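Local atomic coordinates of NADPH-dependent aldehyde reductase YqhD (Escherichia coli, PDB entry 4QGS), a protein that reduces a broad range of short-chain aldehydes, among them butanal, propanal and toxic acrolein and malondialdehyde, to alcohols with NADPH, using one zinc ion per subunit. Residues P272-T277 with P301-E306; S362-L367 with V389-Y394; R42-Y47 with V89-E94. All coordinates share one frame; numbering follows the deposited sequence.

Along the chain the three contacts follow one another without overlap: interaction 3 closes before interaction 1 opens, and interaction 1 before interaction 2. Interactions 1 and 2 belong to the helical part of the molecule and touch, with centres about 15 Å apart. Glu306 OE2 and Arg392 NH2 form a salt bridge of 2.7 Å, and Ile393 packs on helix 292-306. The centre of interaction 3 is about 41 Å from that of interaction 1 and 44 Å from that of interaction 2, across the chain's centre in the parallel-sheet part. The enzyme thus divides into a sheet-containing half, which supplies many NADP(+)-binding residues, and a helical half, which supplies all four zinc ligands.

Interaction 1: residues P272-T277 with P301-E306; sequences PQDWAT and PALWNE
At the start of helix 276-288, whose third residue is the zinc ligand His278, Asp274, Ala276 and Thr277 meet the side chain of Leu303 from helix 292-306, which carries the zinc ligand His292. Leu303 turns CG away from its own backbone N (chi1 -175°), which carries both methyls across to 272-277. Its CD1 branch takes two contacts: Ala276 CB at 3.7 Å, an apolar pair, and Thr277 OG1, also 3.7 Å from Leu303 CD1. The other branch, Leu303 CD2, passes alongside the carboxylate, 3.9 Å from Asp274 OD2. No hydrogen bond spans the segments, and the 140 Å² they bury is a packing surface.

Asp274 and Trp275 have their polar partners away from Leu303. Asp274 OD1 accepts from Ala276 N at 2.9 Å, an Asx turn just before the helix, although the N-H comes from well above the carboxylate plane (58° out of it). Asp274 OD2 is paired with Lys311, so both oxygens of this buried group are engaged. The CB of Trp275, the N-cap residue, is directed away from 301-306. Its NE1 lies 2.8 Å from Gln273 OE1, nearly straight and on a lone pair in the carbonyl plane. Gln273 OE1 also lies in the indole plane, so the bond probably restrains the ring's tilt.

Trp275 stands edge-to-face to the zinc ligands His209 and His278, while the side chain of Thr277 lies about 9 Å from the zinc ion. Around this junction, Ala302 and Leu303 lie against Ile393 of helix 387-396, and Pro301 and Trp304 rest on helix 330-347.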
# COMPACT_ATOMS: atom_id res chain seq x y z
N PRO A 272 -12.87 -10.73 -8.67
CA PRO A 272 -12.23 -9.96 -9.74
C PRO A 272 -11.50 -8.77 -9.18
O PRO A 272 -11.92 -8.22 -8.15
CB PRO A 272 -13.41 -9.51 -10.62
CG PRO A 272 -14.53 -10.43 -10.26
CD PRO A 272 -14.34 -10.77 -8.82
N GLN A 273 -10.39 -8.40 -9.79
CA GLN A 273 -9.68 -7.22 -9.32
C GLN A 273 -9.41 -6.29 -10.47
O GLN A 273 -9.15 -6.72 -11.58
CB GLN A 273 -8.39 -7.62 -8.62
CG GLN A 273 -8.65 -8.47 -7.36
CD GLN A 273 -7.41 -8.75 -6.56
OE1 GLN A 273 -6.40 -8.05 -6.68
NE2 GLN A 273 -7.47 -9.78 -5.72
N ASP A 274 -9.44 -4.99 -10.17
CA ASP A 274 -9.38 -3.96 -11.20
C ASP A 274 -7.94 -3.46 -11.33
O ASP A 274 -7.18 -3.96 -12.16
CB ASP A 274 -10.36 -2.84 -10.82
CG ASP A 274 -10.43 -1.73 -11.87
OD1 ASP A 274 -9.59 -1.69 -12.78
OD2 ASP A 274 -11.35 -0.88 -11.75
N TRP A 275 -7.59 -2.49 -10.48
CA TRP A 275 -6.27 -1.85 -10.37
C TRP A 275 -5.99 -0.85 -11.47
O TRP A 275 -4.90 -0.29 -11.51
CB TRP A 275 -5.14 -2.89 -10.30
CG TRP A 275 -5.31 -3.75 -9.09
CD1 TRP A 275 -5.68 -5.07 -9.06
CD2 TRP A 275 -5.19 -3.34 -7.72
NE1 TRP A 275 -5.77 -5.51 -7.76
CE2 TRP A 275 -5.48 -4.47 -6.92
CE3 TRP A 275 -4.86 -2.13 -7.09
CZ2 TRP A 275 -5.45 -4.42 -5.53
CZ3 TRP A 275 -4.83 -2.09 -5.72
CH2 TRP A 275 -5.12 -3.23 -4.95
N ALA A 276 -6.97 -0.60 -12.33
CA ALA A 276 -6.77 0.39 -13.40
C ALA A 276 -6.61 1.80 -12.81
O ALA A 276 -5.85 2.61 -13.35
CB ALA A 276 -7.92 0.36 -14.39
N THR A 277 -7.32 2.08 -11.73
CA THR A 277 -7.17 3.39 -11.06
C THR A 277 -5.73 3.57 -10.58
O THR A 277 -5.13 4.64 -10.79
CB THR A 277 -8.16 3.54 -9.88
OG1 THR A 277 -9.50 3.62 -10.39
CG2 THR A 277 -7.85 4.81 -9.04
N PRO A 301 -13.04 8.55 -9.30
CA PRO A 301 -14.43 8.88 -9.64
C PRO A 301 -14.61 9.04 -11.15
O PRO A 301 -15.68 8.70 -11.65
CB PRO A 301 -14.68 10.19 -8.89
CG PRO A 301 -13.31 10.78 -8.66
CD PRO A 301 -12.40 9.61 -8.49
N ALA A 302 -13.60 9.54 -11.86
CA ALA A 302 -13.69 9.62 -13.31
C ALA A 302 -13.77 8.23 -13.94
O ALA A 302 -14.53 7.99 -14.88
CB ALA A 302 -12.50 10.40 -13.89
N LEU A 303 -12.98 7.30 -13.40
CA LEU A 303 -12.97 5.93 -13.92
C LEU A 303 -14.31 5.25 -13.68
O LEU A 303 -14.82 4.54 -14.56
CB LEU A 303 -11.82 5.13 -13.29
CG LEU A 303 -11.63 3.71 -13.87
CD1 LEU A 303 -10.16 3.31 -13.97
CD2 LEU A 303 -12.40 2.69 -13.03
N TRP A 304 -14.86 5.44 -12.49
CA TRP A 304 -16.14 4.83 -12.15
C TRP A 304 -17.25 5.31 -13.08
O TRP A 304 -18.06 4.51 -13.55
CB TRP A 304 -16.49 5.13 -10.70
CG TRP A 304 -15.92 4.15 -9.72
CD1 TRP A 304 -15.19 3.03 -9.99
CD2 TRP A 304 -16.05 4.22 -8.30
NE1 TRP A 304 -14.87 2.38 -8.81
CE2 TRP A 304 -15.38 3.10 -7.76
CE3 TRP A 304 -16.67 5.12 -7.44
CZ2 TRP A 304 -15.31 2.87 -6.39
CZ3 TRP A 304 -16.61 4.89 -6.07
CH2 TRP A 304 -15.94 3.76 -5.56
N ASN A 305 -17.29 6.60 -13.39
CA ASN A 305 -18.31 7.08 -14.30
C ASN A 305 -18.14 6.48 -15.69
O ASN A 305 -19.11 6.10 -16.34
CB ASN A 305 -18.31 8.61 -14.41
CG ASN A 305 -19.28 9.10 -15.46
OD1 ASN A 305 -20.50 8.93 -15.33
ND2 ASN A 305 -18.75 9.68 -16.52
N GLU A 306 -16.89 6.37 -16.13
CA GLU A 306 -16.59 5.81 -17.43
C GLU A 306 -16.95 4.32 -17.51
O GLU A 306 -17.38 3.82 -18.55
CB GLU A 306 -15.11 6.02 -17.77
CG GLU A 306 -14.65 5.33 -19.03
CD GLU A 306 -15.29 5.91 -20.27
OE1 GLU A 306 -15.57 7.13 -20.29
OE2 GLU A 306 -15.53 5.14 -21.23

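Interaction 2: residues S362-L367 with V389-Y394; sequences SSIPAL and VSRRIY
Helices 364-373 and 387-396 come nearest, within these segments, at Ile364 and Tyr394, whose CA atoms are 6.8 Å apart, and both CB atoms point toward the facing helix. The Ile364 and Tyr394 side chains lie alongside each other, running opposite ways. With CG1 anti to the carbonyl carbon (chi1 -69°), Ile364 brings CD1 to 3.7 Å from Tyr394 CB and leaves CG2 facing Arg391 CG, 4.3 Å away at the exposed border of the contact. One turn on, Leu367 meets the Tyr394 ring: its CD1 stands over the centre of one face, 4.2 Å from the centroid and only 3° off the ring normal, a CH-pi contact. Leu367 CB adds a contact of 3.9 Å to Tyr394 CE2. The phenol OH is anchored by a hydrogen bond to the backbone O of Leu280. Cutting Ile364 back to an alanine would probably strip Tyr394 CB of the CD1 and CG1 packing and Arg391 CG of its CG2 neighbour, opening a gap at this end. Helix 276-288 also lies against Leu367 and Tyr394, so the pair forms part of the helix packing that builds the helical domain of iron-containing alcohol dehydrogenases.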
# COMPACT_ATOMS: atom_id res chain seq x y z
N SER A 362 -3.14 19.25 -20.57
CA SER A 362 -2.27 19.26 -21.73
C SER A 362 -1.24 18.13 -21.68
O SER A 362 -0.67 17.77 -22.70
CB SER A 362 -1.57 20.62 -21.88
OG SER A 362 -0.79 20.94 -20.75
N SER A 363 -1.02 17.54 -20.50
CA SER A 363 -0.06 16.44 -20.40
C SER A 363 -0.65 15.08 -20.79
O SER A 363 0.05 14.07 -20.83
CB SER A 363 0.52 16.38 -18.98
OG SER A 363 -0.45 15.96 -18.03
N ILE A 364 -1.95 15.03 -21.07
CA ILE A 364 -2.58 13.73 -21.32
C ILE A 364 -1.95 12.97 -22.51
O ILE A 364 -1.75 11.77 -22.42
CB ILE A 364 -4.10 13.89 -21.49
CG1 ILE A 364 -4.69 14.29 -20.14
CG2 ILE A 364 -4.74 12.59 -21.98
CD1 ILE A 364 -6.16 14.66 -20.15
N PRO A 365 -1.59 13.68 -23.61
CA PRO A 365 -0.93 12.90 -24.65
C PRO A 365 0.37 12.25 -24.16
O PRO A 365 0.65 11.11 -24.53
CB PRO A 365 -0.66 13.93 -25.75
CG PRO A 365 -1.78 14.90 -25.59
CD PRO A 365 -1.95 15.03 -24.08
N ALA A 366 1.12 12.96 -23.33
CA ALA A 366 2.36 12.41 -22.78
C ALA A 366 2.07 11.26 -21.80
O ALA A 366 2.83 10.29 -21.76
CB ALA A 366 3.17 13.49 -22.11
N LEU A 367 0.99 11.39 -21.03
CA LEU A 367 0.60 10.32 -20.10
C LEU A 367 0.25 9.03 -20.85
O LEU A 367 0.65 7.93 -20.44
CB LEU A 367 -0.59 10.76 -19.24
CG LEU A 367 -0.31 11.88 -18.24
CD1 LEU A 367 -1.60 12.51 -17.69
CD2 LEU A 367 0.59 11.37 -17.08
N VAL A 389 -9.76 4.71 -23.94
CA VAL A 389 -10.57 4.76 -22.72
C VAL A 389 -9.82 5.52 -21.62
O VAL A 389 -10.39 6.38 -20.94
CB VAL A 389 -10.94 3.36 -22.21
CG1 VAL A 389 -11.88 3.46 -21.02
CG2 VAL A 389 -11.58 2.51 -23.33
N SER A 390 -8.54 5.21 -21.46
CA SER A 390 -7.71 5.94 -20.50
C SER A 390 -7.69 7.44 -20.81
O SER A 390 -7.72 8.28 -19.91
CB SER A 390 -6.29 5.37 -20.49
OG SER A 390 -6.33 4.01 -20.06
N ARG A 391 -7.65 7.76 -22.10
CA ARG A 391 -7.74 9.14 -22.53
C ARG A 391 -9.03 9.79 -22.03
O ARG A 391 -9.00 10.88 -21.49
CB ARG A 391 -7.67 9.23 -24.05
CG ARG A 391 -7.56 10.66 -24.58
CD ARG A 391 -7.64 10.66 -26.10
NE ARG A 391 -7.16 11.94 -26.64
CZ ARG A 391 -7.38 12.32 -27.89
NH1 ARG A 391 -8.07 11.52 -28.71
NH2 ARG A 391 -6.92 13.48 -28.32
N ARG A 392 -10.17 9.11 -22.20
CA ARG A 392 -11.44 9.67 -21.76
C ARG A 392 -11.48 9.85 -20.25
O ARG A 392 -12.09 10.80 -19.75
CB ARG A 392 -12.60 8.76 -22.20
CG ARG A 392 -12.92 8.86 -23.67
CD ARG A 392 -14.35 8.39 -23.95
NE ARG A 392 -14.57 7.03 -23.48
CZ ARG A 392 -14.36 5.94 -24.22
NH1 ARG A 392 -13.94 6.05 -25.47
NH2 ARG A 392 -14.59 4.74 -23.70
N ILE A 393 -10.87 8.93 -19.53
CA ILE A 393 -10.84 9.00 -18.07
C ILE A 393 -10.00 10.19 -17.58
O ILE A 393 -10.47 10.97 -16.76
CB ILE A 393 -10.32 7.69 -17.47
CG1 ILE A 393 -11.31 6.56 -17.75
CG2 ILE A 393 -10.13 7.84 -15.94
CD1 ILE A 393 -10.76 5.20 -17.41
N TYR A 394 -8.79 10.33 -18.10
CA TYR A 394 -7.95 11.49 -17.76
C TYR A 394 -8.65 12.80 -18.12
O TYR A 394 -8.63 13.77 -17.38
CB TYR A 394 -6.61 11.42 -18.47
CG TYR A 394 -5.56 10.48 -17.91
CD1 TYR A 394 -5.29 10.42 -16.54
CD2 TYR A 394 -4.83 9.66 -18.77
CE1 TYR A 394 -4.30 9.56 -16.05
CE2 TYR A 394 -3.85 8.80 -18.29
CZ TYR A 394 -3.59 8.76 -16.93
OH TYR A 394 -2.60 7.90 -16.49

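Interaction 3: residues R42-Y47 with V89-E94; sequences RVLITY and VKLVRE
Leu44, midway along strand 42-46, meets Leu91 and Val92 on helix 82-95, and the three join sheet to helix in a parallel alpha/beta fold. Helix 82-95 connects strand 69-73 to strand 99-104, a beta-alpha-beta crossover. Strand 42-46 lies between those two strands in the sheet, so its Leu44 faces the connecting helix. The backbones remain well separated, the nearest CA atoms being those of Leu44 and Val92 at 7.5 Å, and no hydrogen bond crosses. Side chains alone bridge the gap, burying 112 Å².

From the strand, Leu44 CB points toward the helix but is still 4.8 Å from its nearest helix side-chain atom, Val92 CG2. The first torsion is fully extended from N to CG (chi1 -180°), yet Leu44 CG remains 4.7 Å from Leu91 CD2. Contact within van der Waals range is made at the methyls, where the chain forks. CD1 turns to one helix residue, coming 4.0 Å from Leu91 CD2. CD2, which extends away from the strand anti to CA, goes to the next residue, Val92. The single leucine therefore divides its two tips between consecutive helix residues, crossing each of their side chains at a slant.

The surroundings complete a hydrophobic layer between sheet and helix. Leu44 also touches Leu71 and Phe73 of strand 69-73 and Leu100 of strand 99-104, while Val92 reaches Leu100 and Ile142. Val97, in the loop after the helix, touches both Leu44 and Val92. The closer of the two methyl contacts is Leu44 CD2 against Val92 CG2, at 3.7 Å.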
# COMPACT_ATOMS: atom_id res chain seq x y z
N ARG A 42 21.86 -12.14 15.79
CA ARG A 42 22.53 -10.90 15.42
C ARG A 42 21.54 -10.12 14.57
O ARG A 42 21.26 -10.48 13.43
CB ARG A 42 23.85 -11.17 14.68
CG ARG A 42 24.67 -9.91 14.38
CD ARG A 42 26.18 -10.19 14.42
NE ARG A 42 26.59 -10.75 15.70
CZ ARG A 42 27.78 -11.30 15.95
NH1 ARG A 42 28.70 -11.36 15.00
NH2 ARG A 42 28.04 -11.78 17.16
N VAL A 43 20.99 -9.06 15.16
CA VAL A 43 19.87 -8.34 14.57
C VAL A 43 20.33 -7.10 13.82
O VAL A 43 21.06 -6.28 14.36
CB VAL A 43 18.85 -7.90 15.65
CG1 VAL A 43 17.66 -7.19 15.02
CG2 VAL A 43 18.39 -9.08 16.50
N LEU A 44 19.91 -6.95 12.57
CA LEU A 44 20.09 -5.68 11.87
C LEU A 44 18.76 -4.93 11.81
O LEU A 44 17.79 -5.40 11.20
CB LEU A 44 20.63 -5.89 10.45
CG LEU A 44 20.85 -4.59 9.67
CD1 LEU A 44 21.94 -3.74 10.29
CD2 LEU A 44 21.16 -4.88 8.20
N ILE A 45 18.72 -3.78 12.47
CA ILE A 45 17.59 -2.86 12.42
C ILE A 45 17.75 -1.93 11.21
O ILE A 45 18.74 -1.23 11.10
CB ILE A 45 17.50 -2.02 13.69
CG1 ILE A 45 17.29 -2.91 14.91
CG2 ILE A 45 16.39 -0.95 13.56
CD1 ILE A 45 17.12 -2.10 16.19
N THR A 46 16.77 -1.95 10.32
CA THR A 46 16.81 -1.08 9.14
C THR A 46 15.80 0.04 9.26
O THR A 46 14.72 -0.14 9.82
CB THR A 46 16.54 -1.88 7.86
OG1 THR A 46 15.25 -2.48 7.95
CG2 THR A 46 17.58 -2.98 7.68
N TYR A 47 16.13 1.22 8.74
CA TYR A 47 15.16 2.30 8.73
C TYR A 47 15.42 3.29 7.60
O TYR A 47 16.37 3.13 6.82
CB TYR A 47 15.13 3.04 10.07
CG TYR A 47 16.47 3.57 10.53
CD1 TYR A 47 16.90 4.84 10.17
CD2 TYR A 47 17.30 2.81 11.35
CE1 TYR A 47 18.12 5.34 10.61
CE2 TYR A 47 18.51 3.29 11.79
CZ TYR A 47 18.92 4.55 11.41
OH TYR A 47 20.13 5.03 11.85
N VAL A 89 23.04 -5.67 2.12
CA VAL A 89 23.27 -7.09 1.87
C VAL A 89 24.74 -7.41 2.16
O VAL A 89 25.07 -8.47 2.69
CB VAL A 89 22.90 -7.48 0.42
CG1 VAL A 89 23.39 -8.89 0.08
CG2 VAL A 89 21.40 -7.38 0.21
N LYS A 90 25.61 -6.47 1.81
CA LYS A 90 27.04 -6.57 2.10
C LYS A 90 27.30 -6.67 3.61
O LYS A 90 27.97 -7.60 4.07
CB LYS A 90 27.79 -5.37 1.52
CG LYS A 90 29.29 -5.57 1.41
CD LYS A 90 30.08 -4.38 1.96
CE LYS A 90 29.81 -4.17 3.44
NZ LYS A 90 30.64 -3.08 4.01
N LEU A 91 26.79 -5.70 4.36
CA LEU A 91 26.97 -5.66 5.81
C LEU A 91 26.42 -6.94 6.44
O LEU A 91 27.05 -7.53 7.32
CB LEU A 91 26.28 -4.42 6.41
CG LEU A 91 26.37 -4.07 7.90
CD1 LEU A 91 26.01 -2.61 8.10
CD2 LEU A 91 25.46 -4.93 8.76
N VAL A 92 25.25 -7.37 5.99
CA VAL A 92 24.59 -8.54 6.54
C VAL A 92 25.45 -9.80 6.46
O VAL A 92 25.63 -10.50 7.46
CB VAL A 92 23.25 -8.81 5.83
CG1 VAL A 92 22.82 -10.24 6.04
CG2 VAL A 92 22.18 -7.85 6.32
N ARG A 93 25.99 -10.09 5.28
CA ARG A 93 26.78 -11.30 5.11
C ARG A 93 28.15 -11.17 5.77
O ARG A 93 28.71 -12.16 6.26
CB ARG A 93 26.93 -11.64 3.62
CG ARG A 93 27.80 -10.69 2.85
CD ARG A 93 28.04 -11.22 1.45
NE ARG A 93 26.80 -11.27 0.68
CZ ARG A 93 26.64 -12.01 -0.41
NH1 ARG A 93 27.63 -12.77 -0.86
NH2 ARG A 93 25.47 -11.99 -1.04
N GLU A 94 28.68 -9.95 5.81
CA GLU A 94 29.98 -9.68 6.41
C GLU A 94 29.92 -9.82 7.93
O GLU A 94 30.83 -10.38 8.55
CB GLU A 94 30.45 -8.28 6.03
CG GLU A 94 31.80 -8.24 5.34
CD GLU A 94 32.04 -6.93 4.61
OE1 GLU A 94 32.09 -5.87 5.28
OE2 GLU A 94 32.16 -6.96 3.37